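Local coordinates for glucose-6-phosphate 1-dehydrogenase (PDB 4LGV), which probably catalyses the NADP-linked oxidation of glucose 6-phosphate to 6-phosphogluconolactone, the entry step of the oxidative pentose phosphate pathway, at residues A[63-68]-A[103-108]; A[285-290]-A[441-446]; A[344-349]-A[377-382]. All blocks are in the same frame, centred on the assembly; numbering follows the deposited sequence. Where two conformers were deposited one is given.

Overall arrangement
Interaction 1 lies in the nucleotide-binding part of the chain, whereas interactions 2 and 3 both belong to the C-terminal domain, interaction 3 nested within the long run of chain between the two segments of interaction 2. The centres of interactions 1 and 2 are about 41 Å apart, on opposite sides of the chain's centre; no two of the three contacts touch. Interaction 3 is the most deeply buried, the other two being partly buried. Interactions 1 and 3 each join neighbouring strands, by a regular parallel ladder in one sheet and by a bulged antiparallel pair in another. Interaction 2 instead ties a loop to a helix, using an arginine side chain and one backbone bond.

Interaction 1 (A[63-68]-A[103-108]); sequences PIIGVA and RLSYLS
Ile-64 O is held by two hydrogen bonds: Ser-105 N donates to it at 2.9 Å, nearly in line with the carbonyl, and a water donates as well. That water also hydrogen-bonds to Ser-105 OG at 2.7 Å, so the serine hydroxyl, brought round between its backbone N and carbonyl carbon (chi1 56°), reaches the neighbouring strand through solvent. A small polar side chain suits this partly exposed place, and OG also lies against the Ile-65 side chain.

The ladder continues in parallel register, with Gly-66 N donating to Ser-105 O at 2.8 Å and Gly-66 O accepting from Leu-107 N. The last rung, from Ala-68 N to Leu-107 O, is longer at 3.2 Å. Gly-66, without a side chain, lies beside Tyr-106, whose ring runs along the strand with CG anti to the backbone N (chi1 -178°). Tyr-106 CD1 comes 3.4 Å from Gly-66 O, and the phenol end meets the small methyl of Ala-68; its hydroxyl bonds to Asp-70 O. On the same face, Ile-64 CG2 packs against Leu-104 CD1 at 3.6 Å.

The opposite face, with Val-67 and Leu-107, is covered by helix 114-123, while helix 74-87 packs on Leu-104 and Tyr-106. Strand 64-68 continues the parallel Rossmann-type sheet to strand 32-36, and strand 104-108 is its outermost strand on this side.

Interaction 2 (A[285-290]-A[441-446]); sequences RAMPSL and WRIVQP
Arg-442 meets Met-287 O end-on, with NH1 and NH2 each 3.0 Å from that one oxygen, and so hydrogen-bonds helix 434-449 to the loop 285-290 through a side chain. The carbonyl oxygen lies in the guanidinium plane and both nitrogens lie in the carbonyl plane, but sharing a single acceptor bends the bonds, with N-H...O angles of about 145°. A bend at chi3 (63°) carries the flat end of the arginine to the loop. Its NH2 also forms a salt bridge with Glu-439, one turn earlier in the helix, and this second partner probably helps to hold the group in place.

A second hydrogen bond is between backbones. Leu-290 N donates to Ile-443 O at 2.9 Å, almost perfectly straight at 179°. The loop makes this bond on its way from helix 273-284 to strand 295-300 of the large mixed sheet in the C-terminal part of the enzyme. The helix is kinked at Pro-446, which has no N-H to give to Arg-442 O in the turn before.

Apolar contacts fill in around these bonds. Ile-443 spreads its two branches over the loop: CD1 touches Met-287 CB at 3.9 Å, the two side chains crossing at about a right angle, while CG2 faces Leu-290 CG at 4.1 Å. Apolar side chains suit this buried side, where Met-287 also meets helix 246-264 and Leu-290 meets strand 318-323. Toward the kink, the Pro-446 ring packs with CG 3.8 Å from Ser-289 CB.

Interaction 3 (A[344-349]-A[377-382]); sequences PHKVTE and RIDPDP
Thr-348 faces two consecutive residues, Ile-378 and Asp-379, in a classic beta bulge. Its carbonyl oxygen accepts a 2.8 Å hydrogen bond from Ile-378 N and a weak one from Asp-379 N at 3.4 Å. In return, Thr-348 N donates to Asp-379 O at 2.7 Å. The extra residue shifts the register by one before Glu-349 pairs with Arg-377.

The bulge also turns the Ile-378 side chain toward strand 347-354, where its CB lies 3.8 Å from Thr-348 CG2. This methyl is swung away from the threonine's own N (chi1 -61° for OG1), and beta-branched threonine suits such an extended, buried place. Just beyond, Pro-380 follows a cis peptide bond and sets CD 3.2 Å from Lys-346 O, as strand 373-379 ends. The chain then turns back, and Arg-377 grips Asp-381 O side-on through NE and NH2, both 2.9 Å away and with the oxygen in the guanidinium plane. Asp-379 forms a salt bridge with Lys-197, and the guanidinium of Arg-377 has a cation-pi contact with Trp-481.

Strand 347-354 pairs on its other edge with strand 222-230, placing this bulged antiparallel pair inside the large mixed sheet characteristic of the C-terminal domain of glucose-6-phosphate dehydrogenases.

Interaction 1 (A[63-68]-A[103-108])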
ATOM      1  N   PRO A  63      30.230  42.662 -19.489  1.00 32.10           N
ATOM      2  CA  PRO A  63      31.659  42.709 -19.295  1.00 31.07           C
ATOM      3  C   PRO A  63      32.212  41.712 -18.243  1.00 30.02           C
ATOM      4  O   PRO A  63      31.492  41.253 -17.329  1.00 29.16           O
ATOM      5  CB  PRO A  63      31.900  44.156 -18.856  1.00 33.40           C
ATOM      6  CG  PRO A  63      30.641  44.915 -19.239  1.00 34.26           C
ATOM      7  CD  PRO A  63      29.565  43.909 -19.059  1.00 34.21           C
ATOM      8  N   ILE A  64      33.476  41.371 -18.430  1.00 28.55           N
ATOM      9  CA  ILE A  64      34.181  40.451 -17.586  1.00 27.83           C
ATOM     10  C   ILE A  64      35.457  41.096 -17.150  1.00 27.87           C
ATOM     11  O   ILE A  64      36.258  41.506 -17.977  1.00 29.95           O
ATOM     12  CB  ILE A  64      34.541  39.160 -18.317  1.00 26.66           C
ATOM     13  CG1 ILE A  64      33.281  38.530 -18.907  1.00 26.05           C
ATOM     14  CG2 ILE A  64      35.192  38.191 -17.327  1.00 26.62           C
ATOM     15  CD1 ILE A  64      33.572  37.347 -19.791  1.00 26.58           C
ATOM     16  N   ILE A  65      35.649  41.186 -15.839  1.00 28.67           N
ATOM     17  CA  ILE A  65      36.883  41.746 -15.264  1.00 28.49           C
ATOM     18  C   ILE A  65      37.680  40.606 -14.660  1.00 27.84           C
ATOM     19  O   ILE A  65      37.218  39.969 -13.726  1.00 29.91           O
ATOM     20  CB  ILE A  65      36.546  42.773 -14.176  1.00 28.56           C
ATOM     21  CG1 ILE A  65      35.732  43.904 -14.761  1.00 28.62           C
ATOM     22  CG2 ILE A  65      37.810  43.299 -13.538  1.00 28.89           C
ATOM     23  CD1 ILE A  65      35.259  44.890 -13.736  1.00 29.81           C
ATOM     24  N   GLY A  66      38.861  40.340 -15.207  1.00 27.39           N
ATOM     25  CA  GLY A  66      39.802  39.397 -14.633  1.00 25.81           C
ATOM     26  C   GLY A  66      40.677  40.056 -13.589  1.00 26.23           C
ATOM     27  O   GLY A  66      41.175  41.175 -13.807  1.00 26.80           O
ATOM     28  N   VAL A  67      40.892  39.349 -12.464  1.00 26.55           N
ATOM     29  CA  VAL A  67      41.762  39.820 -11.389  1.00 27.69           C
ATOM     30  C   VAL A  67      42.789  38.764 -10.979  1.00 27.53           C
ATOM     31  O   VAL A  67      42.459  37.602 -10.842  1.00 28.07           O
ATOM     32  CB  VAL A  67      40.951  40.194 -10.142  1.00 28.28           C
ATOM     33  CG1 VAL A  67      41.857  40.739  -9.065  1.00 29.14           C
ATOM     34  CG2 VAL A  67      39.863  41.222 -10.456  1.00 28.74           C
ATOM     35  N   ALA A  68      44.045  39.184 -10.835  1.00 28.32           N
ATOM     36  CA  ALA A  68      45.114  38.321 -10.386  1.00 28.55           C
ATOM     37  C   ALA A  68      46.308  39.165  -9.879  1.00 29.61           C
ATOM     38  O   ALA A  68      46.361  40.371 -10.115  1.00 30.44           O
ATOM     39  CB  ALA A  68      45.539  37.385 -11.509  1.00 27.80           C
ATOM     40  N   ARG A 103      34.955  41.898 -24.362  1.00 29.97           N
ATOM     41  CA  ARG A 103      34.274  41.999 -23.066  1.00 30.34           C
ATOM     42  C   ARG A 103      35.245  42.021 -21.879  1.00 29.37           C
ATOM     43  O   ARG A 103      34.853  42.355 -20.758  1.00 26.80           O
ATOM     44  CB  ARG A 103      33.395  40.782 -22.844  1.00 30.31           C
ATOM     45  CG  ARG A 103      32.336  40.616 -23.871  1.00 33.07           C
ATOM     46  CD  ARG A 103      31.431  39.412 -23.552  1.00 33.06           C
ATOM     47  NE  ARG A 103      30.730  39.050 -24.764  1.00 34.59           N
ATOM     48  CZ  ARG A 103      29.743  39.751 -25.323  1.00 38.15           C
ATOM     49  NH1 ARG A 103      29.261  40.865 -24.754  1.00 39.07           N
ATOM     50  NH2 ARG A 103      29.202  39.305 -26.473  1.00 38.24           N
ATOM     51  N   LEU A 104      36.485  41.624 -22.121  1.00 29.22           N
ATOM     52  CA  LEU A 104      37.424  41.341 -21.045  1.00 30.35           C
ATOM     53  C   LEU A 104      38.281  42.540 -20.673  1.00 29.98           C
ATOM     54  O   LEU A 104      38.771  43.228 -21.535  1.00 30.93           O
ATOM     55  CB  LEU A 104      38.324  40.212 -21.482  1.00 32.30           C
ATOM     56  CG  LEU A 104      39.065  39.407 -20.413  1.00 35.83           C
ATOM     57  CD1 LEU A 104      38.145  38.829 -19.346  1.00 35.75           C
ATOM     58  CD2 LEU A 104      39.798  38.265 -21.122  1.00 36.69           C
ATOM     59  N   SER A 105      38.409  42.815 -19.370  1.00 29.46           N
ATOM     60  CA  SER A 105      39.437  43.725 -18.856  1.00 28.98           C
ATOM     61  C   SER A 105      40.234  43.003 -17.793  1.00 27.68           C
ATOM     62  O   SER A 105      39.843  41.930 -17.331  1.00 27.22           O
ATOM     63  CB  SER A 105      38.831  45.049 -18.323  1.00 30.11           C
ATOM     64  OG  SER A 105      37.857  44.800 -17.332  1.00 31.71           O
ATOM     65  N   TYR A 106      41.351  43.591 -17.383  1.00 28.25           N
ATOM     66  CA  TYR A 106      42.251  42.975 -16.414  1.00 28.13           C
ATOM     67  C   TYR A 106      42.725  43.953 -15.378  1.00 30.65           C
ATOM     68  O   TYR A 106      43.055  45.124 -15.658  1.00 31.22           O
ATOM     69  CB  TYR A 106      43.463  42.382 -17.096  1.00 28.25           C
ATOM     70  CG  TYR A 106      44.435  41.683 -16.138  1.00 28.61           C
ATOM     71  CD1 TYR A 106      44.057  40.543 -15.454  1.00 28.06           C
ATOM     72  CD2 TYR A 106      45.722  42.182 -15.912  1.00 29.27           C
ATOM     73  CE1 TYR A 106      44.918  39.900 -14.596  1.00 27.85           C
ATOM     74  CE2 TYR A 106      46.598  41.546 -15.032  1.00 29.89           C
ATOM     75  CZ  TYR A 106      46.202  40.377 -14.388  1.00 28.54           C
ATOM     76  OH  TYR A 106      47.042  39.736 -13.476  1.00 27.42           O
ATOM     77  N   LEU A 107      42.773  43.456 -14.153  1.00 34.16           N
ATOM     78  CA  LEU A 107      43.193  44.232 -13.021  1.00 34.97           C
ATOM     79  C   LEU A 107      44.150  43.418 -12.160  1.00 34.16           C
ATOM     80  O   LEU A 107      43.823  42.298 -11.736  1.00 34.46           O
ATOM     81  CB  LEU A 107      41.943  44.615 -12.292  1.00 39.57           C
ATOM     82  CG  LEU A 107      42.022  45.689 -11.242  1.00 45.59           C
ATOM     83  CD1 LEU A 107      42.493  47.002 -11.863  1.00 49.34           C
ATOM     84  CD2 LEU A 107      40.648  45.851 -10.629  1.00 46.16           C
ATOM     85  N   SER A 108      45.349  43.974 -11.982  1.00 33.80           N
ATOM     86  CA  SER A 108      46.455  43.358 -11.249  0.50 33.96           C
ATOM     87  C   SER A 108      46.598  43.910  -9.833  1.00 35.28           C
ATOM     88  O   SER A 108      46.571  45.130  -9.646  1.00 34.62           O
ATOM     89  CB  SER A 108      47.832  43.651 -11.950  0.50 34.12           C
ATOM     90  OG  SER A 108      48.826  42.840 -11.373  0.50 34.56           O
TER
HETATM   91  O   HOH W   1      35.660  44.246 -18.712  1.00 36.64           O

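Interaction 2 (A[285-290]-A[441-446])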
ATOM      1  N   ARG A 285      19.188  14.815   7.594  1.00 22.78           N
ATOM      2  CA  ARG A 285      18.884  14.865   9.050  1.00 23.74           C
ATOM      3  C   ARG A 285      18.407  13.540   9.602  1.00 22.60           C
ATOM      4  O   ARG A 285      18.419  13.352  10.795  1.00 23.15           O
ATOM      5  CB  ARG A 285      17.889  15.972   9.360  1.00 24.45           C
ATOM      6  CG  ARG A 285      18.608  17.303   9.183  1.00 26.02           C
ATOM      7  CD  ARG A 285      17.768  18.511   9.450  1.00 27.63           C
ATOM      8  NE  ARG A 285      17.361  18.510  10.845  1.00 29.18           N
ATOM      9  CZ  ARG A 285      16.339  19.198  11.332  1.00 30.28           C
ATOM     10  NH1 ARG A 285      15.569  19.917  10.538  1.00 31.29           N
ATOM     11  NH2 ARG A 285      16.078  19.130  12.630  1.00 30.23           N
ATOM     12  N   ALA A 286      18.003  12.624   8.742  1.00 21.77           N
ATOM     13  CA  ALA A 286      17.539  11.324   9.164  1.00 21.68           C
ATOM     14  C   ALA A 286      18.614  10.282   8.937  1.00 22.04           C
ATOM     15  O   ALA A 286      18.353   9.072   9.105  1.00 22.24           O
ATOM     16  CB  ALA A 286      16.266  10.915   8.388  1.00 21.44           C
ATOM     17  N   MET A 287      19.798  10.714   8.541  1.00 22.42           N
ATOM     18  CA  MET A 287      20.913   9.786   8.348  1.00 23.34           C
ATOM     19  C   MET A 287      21.860   9.824   9.554  1.00 25.00           C
ATOM     20  O   MET A 287      22.341  10.863   9.935  1.00 25.51           O
ATOM     21  CB  MET A 287      21.730  10.153   7.089  1.00 23.12           C
ATOM     22  CG  MET A 287      20.953  10.028   5.771  1.00 22.84           C
ATOM     23  SD  MET A 287      21.854  10.417   4.260  1.00 23.40           S
ATOM     24  CE  MET A 287      23.026   9.046   4.178  1.00 23.40           C
ATOM     25  N   PRO A 288      22.178   8.669  10.126  1.00 25.51           N
ATOM     26  CA  PRO A 288      23.195   8.606  11.151  1.00 26.16           C
ATOM     27  C   PRO A 288      24.587   8.801  10.543  1.00 27.49           C
ATOM     28  O   PRO A 288      24.796   8.556   9.358  1.00 25.87           O
ATOM     29  CB  PRO A 288      23.052   7.188  11.703  1.00 26.45           C
ATOM     30  CG  PRO A 288      22.506   6.387  10.587  1.00 26.06           C
ATOM     31  CD  PRO A 288      21.734   7.334   9.694  1.00 26.04           C
ATOM     32  N   SER A 289      25.521   9.237  11.363  1.00 28.51           N
ATOM     33  CA  SER A 289      26.902   9.318  10.945  0.61 30.12           C
ATOM     34  C   SER A 289      27.442   7.943  10.534  1.00 29.83           C
ATOM     35  O   SER A 289      27.025   6.931  11.048  1.00 28.93           O
ATOM     36  CB  SER A 289      27.732   9.962  12.058  0.61 30.93           C
ATOM     37  OG  SER A 289      27.635   9.211  13.246  0.61 30.04           O
ATOM     38  N   LEU A 290      28.384   7.943   9.610  1.00 31.37           N
ATOM     39  CA  LEU A 290      28.951   6.680   9.128  1.00 32.79           C
ATOM     40  C   LEU A 290      29.641   5.888  10.251  1.00 35.08           C
ATOM     41  O   LEU A 290      30.264   6.480  11.150  1.00 34.13           O
ATOM     42  CB  LEU A 290      29.954   6.925   8.015  1.00 33.39           C
ATOM     43  CG  LEU A 290      29.462   7.581   6.750  1.00 32.57           C
ATOM     44  CD1 LEU A 290      30.621   7.800   5.825  1.00 32.50           C
ATOM     45  CD2 LEU A 290      28.433   6.700   6.088  1.00 33.87           C
ATOM     46  N   TRP A 441      28.925  16.899   6.295  1.00 30.98           N
ATOM     47  CA  TRP A 441      30.180  16.830   7.059  1.00 33.43           C
ATOM     48  C   TRP A 441      29.993  16.027   8.352  1.00 33.24           C
ATOM     49  O   TRP A 441      30.828  15.191   8.668  1.00 33.66           O
ATOM     50  CB  TRP A 441      30.752  18.226   7.376  1.00 36.12           C
ATOM     51  CG  TRP A 441      31.491  18.864   6.180  1.00 37.96           C
ATOM     52  CD1 TRP A 441      31.142  20.012   5.525  1.00 39.51           C
ATOM     53  CD2 TRP A 441      32.620  18.344   5.507  1.00 38.78           C
ATOM     54  NE1 TRP A 441      31.991  20.247   4.488  1.00 40.75           N
ATOM     55  CE2 TRP A 441      32.905  19.228   4.434  1.00 41.52           C
ATOM     56  CE3 TRP A 441      33.408  17.194   5.670  1.00 39.68           C
ATOM     57  CZ2 TRP A 441      33.967  19.020   3.552  1.00 41.02           C
ATOM     58  CZ3 TRP A 441      34.470  16.990   4.797  1.00 41.06           C
ATOM     59  CH2 TRP A 441      34.742  17.904   3.754  1.00 41.90           C
ATOM     60  N   ARG A 442      28.873  16.233   9.054  1.00 32.10           N
ATOM     61  CA  ARG A 442      28.589  15.422  10.244  1.00 31.29           C
ATOM     62  C   ARG A 442      28.567  13.942   9.873  1.00 32.48           C
ATOM     63  O   ARG A 442      29.162  13.119  10.557  1.00 34.28           O
ATOM     64  CB  ARG A 442      27.237  15.805  10.837  1.00 29.98           C
ATOM     65  CG  ARG A 442      26.751  14.849  11.929  1.00 28.48           C
ATOM     66  CD  ARG A 442      25.336  15.127  12.393  1.00 26.75           C
ATOM     67  NE  ARG A 442      24.322  14.950  11.344  1.00 26.04           N
ATOM     68  CZ  ARG A 442      23.872  13.785  10.874  1.00 24.88           C
ATOM     69  NH1 ARG A 442      24.332  12.634  11.312  1.00 24.95           N
ATOM     70  NH2 ARG A 442      22.922  13.764   9.954  1.00 24.81           N
ATOM     71  N   ILE A 443      27.905  13.617   8.763  1.00 30.61           N
ATOM     72  CA  ILE A 443      27.773  12.236   8.334  1.00 30.05           C
ATOM     73  C   ILE A 443      29.119  11.570   8.087  1.00 31.96           C
ATOM     74  O   ILE A 443      29.346  10.464   8.570  1.00 35.06           O
ATOM     75  CB  ILE A 443      26.866  12.128   7.095  1.00 27.88           C
ATOM     76  CG1 ILE A 443      25.440  12.452   7.500  1.00 26.84           C
ATOM     77  CG2 ILE A 443      26.882  10.738   6.510  1.00 27.69           C
ATOM     78  CD1 ILE A 443      24.539  12.790   6.351  1.00 25.99           C
ATOM     79  N   VAL A 444      30.023  12.247   7.389  1.00 33.06           N
ATOM     80  CA  VAL A 444      31.316  11.622   6.985  1.00 34.29           C
ATOM     81  C   VAL A 444      32.417  11.750   8.040  1.00 36.69           C
ATOM     82  O   VAL A 444      33.410  11.044   7.989  1.00 36.57           O
ATOM     83  CB  VAL A 444      31.855  12.150   5.632  1.00 32.88           C
ATOM     84  CG1 VAL A 444      30.840  11.953   4.520  1.00 31.05           C
ATOM     85  CG2 VAL A 444      32.277  13.620   5.705  1.00 33.95           C
ATOM     86  N   GLN A 445      32.251  12.648   8.998  1.00 38.94           N
ATOM     87  CA  GLN A 445      33.342  12.949   9.935  1.00 42.77           C
ATOM     88  C   GLN A 445      34.017  11.716  10.585  1.00 42.76           C
ATOM     89  O   GLN A 445      35.206  11.697  10.725  1.00 42.44           O
ATOM     90  CB  GLN A 445      32.852  13.925  11.002  1.00 45.09           C
ATOM     91  CG  GLN A 445      33.977  14.489  11.832  1.00 50.37           C
ATOM     92  CD  GLN A 445      34.897  15.291  10.942  1.00 56.41           C
ATOM     93  OE1 GLN A 445      36.102  15.172  11.047  1.00 61.98           O
ATOM     94  NE2 GLN A 445      34.329  16.011   9.961  1.00 59.46           N
ATOM     95  N   PRO A 446      33.247  10.695  10.981  1.00 43.59           N
ATOM     96  CA  PRO A 446      33.866   9.607  11.738  1.00 45.17           C
ATOM     97  C   PRO A 446      34.867   8.850  10.905  1.00 49.42           C
ATOM     98  O   PRO A 446      35.890   8.404  11.423  1.00 50.59           O
ATOM     99  CB  PRO A 446      32.689   8.707  12.104  1.00 43.23           C
ATOM    100  CG  PRO A 446      31.538   9.639  12.186  1.00 43.01           C
ATOM    101  CD  PRO A 446      31.775  10.674  11.102  1.00 42.21           C
TER

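Interaction 3 (A[344-349]-A[377-382])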
ATOM      1  N   PRO A 344      37.383   0.105 -13.732  1.00 41.17           N
ATOM      2  CA  PRO A 344      37.321  -0.339 -15.119  1.00 43.00           C
ATOM      3  C   PRO A 344      36.568   0.543 -16.097  1.00 43.76           C
ATOM      4  O   PRO A 344      36.808   0.446 -17.303  1.00 44.60           O
ATOM      5  CB  PRO A 344      36.619  -1.697 -15.030  1.00 42.84           C
ATOM      6  CG  PRO A 344      36.832  -2.138 -13.628  1.00 44.37           C
ATOM      7  CD  PRO A 344      36.750  -0.865 -12.829  1.00 43.38           C
ATOM      8  N   HIS A 345      35.634   1.347 -15.610  1.00 43.43           N
ATOM      9  CA  HIS A 345      34.816   2.179 -16.487  1.00 42.64           C
ATOM     10  C   HIS A 345      34.535   3.546 -15.892  1.00 39.68           C
ATOM     11  O   HIS A 345      34.738   3.768 -14.705  1.00 37.32           O
ATOM     12  CB  HIS A 345      33.482   1.502 -16.754  1.00 45.50           C
ATOM     13  CG  HIS A 345      33.604   0.098 -17.258  1.00 48.16           C
ATOM     14  ND1 HIS A 345      34.047  -0.206 -18.530  1.00 51.15           N
ATOM     15  CD2 HIS A 345      33.318  -1.086 -16.663  1.00 51.14           C
ATOM     16  CE1 HIS A 345      34.037  -1.518 -18.693  1.00 52.02           C
ATOM     17  NE2 HIS A 345      33.592  -2.074 -17.578  1.00 51.67           N
ATOM     18  N   LYS A 346      34.051   4.455 -16.741  1.00 37.12           N
ATOM     19  CA  LYS A 346      33.543   5.738 -16.285  1.00 37.35           C
ATOM     20  C   LYS A 346      32.019   5.691 -16.201  1.00 33.99           C
ATOM     21  O   LYS A 346      31.349   5.724 -17.224  1.00 32.18           O
ATOM     22  CB  LYS A 346      33.986   6.859 -17.223  1.00 40.82           C
ATOM     23  CG  LYS A 346      33.571   8.233 -16.753  1.00 44.04           C
ATOM     24  CD  LYS A 346      33.816   9.265 -17.832  1.00 47.94           C
ATOM     25  CE  LYS A 346      33.229  10.608 -17.457  1.00 49.49           C
ATOM     26  NZ  LYS A 346      33.802  11.691 -18.298  1.00 55.78           N
ATOM     27  N   VAL A 347      31.477   5.590 -14.988  1.00 32.12           N
ATOM     28  CA  VAL A 347      30.009   5.486 -14.818  1.00 30.47           C
ATOM     29  C   VAL A 347      29.633   5.792 -13.406  1.00 28.66           C
ATOM     30  O   VAL A 347      30.341   5.422 -12.472  1.00 27.84           O
ATOM     31  CB  VAL A 347      29.494   4.078 -15.227  1.00 31.57           C
ATOM     32  CG1 VAL A 347      30.149   2.984 -14.385  1.00 30.77           C
ATOM     33  CG2 VAL A 347      28.007   3.997 -15.162  1.00 31.05           C
ATOM     34  N   THR A 348      28.517   6.496 -13.265  1.00 28.05           N
ATOM     35  CA  THR A 348      27.892   6.751 -11.966  1.00 27.98           C
ATOM     36  C   THR A 348      26.491   6.226 -12.029  1.00 26.94           C
ATOM     37  O   THR A 348      25.705   6.617 -12.913  1.00 28.38           O
ATOM     38  CB  THR A 348      27.860   8.243 -11.624  1.00 29.24           C
ATOM     39  OG1 THR A 348      29.212   8.717 -11.570  1.00 32.83           O
ATOM     40  CG2 THR A 348      27.230   8.481 -10.286  1.00 28.45           C
ATOM     41  N   GLU A 349      26.170   5.348 -11.097  1.00 26.03           N
ATOM     42  CA  GLU A 349      24.928   4.589 -11.128  1.00 25.90           C
ATOM     43  C   GLU A 349      24.299   4.520  -9.734  1.00 25.09           C
ATOM     44  O   GLU A 349      24.985   4.465  -8.727  1.00 23.77           O
ATOM     45  CB  GLU A 349      25.277   3.152 -11.599  1.00 26.86           C
ATOM     46  CG  GLU A 349      24.235   2.092 -11.369  1.00 27.36           C
ATOM     47  CD  GLU A 349      24.676   0.707 -11.779  1.00 27.32           C
ATOM     48  OE1 GLU A 349      25.066  -0.111 -10.882  1.00 27.95           O
ATOM     49  OE2 GLU A 349      24.597   0.421 -12.981  1.00 25.68           O
ATOM     50  N   ARG A 377      21.440   5.494 -14.402  1.00 24.33           N
ATOM     51  CA  ARG A 377      22.745   5.974 -14.766  1.00 25.17           C
ATOM     52  C   ARG A 377      22.720   7.512 -14.709  1.00 25.48           C
ATOM     53  O   ARG A 377      21.957   8.148 -15.416  1.00 23.74           O
ATOM     54  CB  ARG A 377      23.163   5.494 -16.176  1.00 26.38           C
ATOM     55  CG  ARG A 377      24.615   5.858 -16.477  1.00 26.91           C
ATOM     56  CD  ARG A 377      25.206   5.210 -17.735  1.00 26.83           C
ATOM     57  NE  ARG A 377      24.395   5.497 -18.891  1.00 26.90           N
ATOM     58  CZ  ARG A 377      23.741   4.593 -19.601  1.00 26.96           C
ATOM     59  NH1 ARG A 377      23.871   3.295 -19.324  1.00 27.23           N
ATOM     60  NH2 ARG A 377      22.973   4.983 -20.605  1.00 25.98           N
ATOM     61  N   ILE A 378      23.498   8.067 -13.799  1.00 25.37           N
ATOM     62  CA  ILE A 378      23.550   9.506 -13.540  1.00 26.00           C
ATOM     63  C   ILE A 378      24.493  10.133 -14.551  1.00 27.04           C
ATOM     64  O   ILE A 378      24.260  11.232 -15.008  1.00 27.15           O
ATOM     65  CB  ILE A 378      24.106   9.786 -12.115  1.00 26.31           C
ATOM     66  CG1 ILE A 378      23.247   9.108 -11.048  1.00 26.51           C
ATOM     67  CG2 ILE A 378      24.205  11.268 -11.815  1.00 26.93           C
ATOM     68  CD1 ILE A 378      21.776   9.382 -11.160  1.00 25.59           C
ATOM     69  N   ASP A 379      25.567   9.419 -14.888  1.00 28.00           N
ATOM     70  CA  ASP A 379      26.630   9.933 -15.754  1.00 29.22           C
ATOM     71  C   ASP A 379      27.492   8.751 -16.220  1.00 29.72           C
ATOM     72  O   ASP A 379      27.649   7.767 -15.487  1.00 27.20           O
ATOM     73  CB  ASP A 379      27.504  10.929 -14.973  1.00 29.99           C
ATOM     74  CG  ASP A 379      28.581  11.577 -15.819  1.00 31.87           C
ATOM     75  OD1 ASP A 379      28.228  12.347 -16.750  1.00 32.04           O
ATOM     76  OD2 ASP A 379      29.786  11.305 -15.568  1.00 34.62           O
ATOM     77  N   PRO A 380      27.973   8.792 -17.464  1.00 30.30           N
ATOM     78  CA  PRO A 380      27.550   9.680 -18.509  1.00 29.98           C
ATOM     79  C   PRO A 380      26.279   9.195 -19.107  1.00 30.82           C
ATOM     80  O   PRO A 380      25.784   8.132 -18.741  1.00 30.86           O
ATOM     81  CB  PRO A 380      28.684   9.576 -19.564  1.00 32.46           C
ATOM     82  CG  PRO A 380      29.270   8.195 -19.398  1.00 32.85           C
ATOM     83  CD  PRO A 380      28.977   7.803 -17.938  1.00 32.45           C
ATOM     84  N   ASP A 381      25.747   9.978 -20.047  1.00 31.28           N
ATOM     85  CA  ASP A 381      24.648   9.534 -20.894  1.00 32.62           C
ATOM     86  C   ASP A 381      23.510   9.014 -20.029  1.00 31.55           C
ATOM     87  O   ASP A 381      23.163   7.827 -20.046  1.00 30.20           O
ATOM     88  CB  ASP A 381      25.145   8.478 -21.874  1.00 34.13           C
ATOM     89  CG  ASP A 381      24.124   8.112 -22.893  1.00 37.44           C
ATOM     90  OD1 ASP A 381      23.076   8.799 -22.989  1.00 39.59           O
ATOM     91  OD2 ASP A 381      24.352   7.107 -23.607  1.00 42.39           O
ATOM     92  N   PRO A 382      22.922   9.914 -19.255  1.00 31.25           N
ATOM     93  CA  PRO A 382      21.954   9.517 -18.237  1.00 30.89           C
ATOM     94  C   PRO A 382      20.784   8.708 -18.797  1.00 30.34           C
ATOM     95  O   PRO A 382      20.312   8.933 -19.915  1.00 29.70           O
ATOM     96  CB  PRO A 382      21.496  10.846 -17.640  1.00 32.17           C
ATOM     97  CG  PRO A 382      22.491  11.866 -18.081  1.00 32.34           C
ATOM     98  CD  PRO A 382      23.090  11.364 -19.345  1.00 31.59           C
TER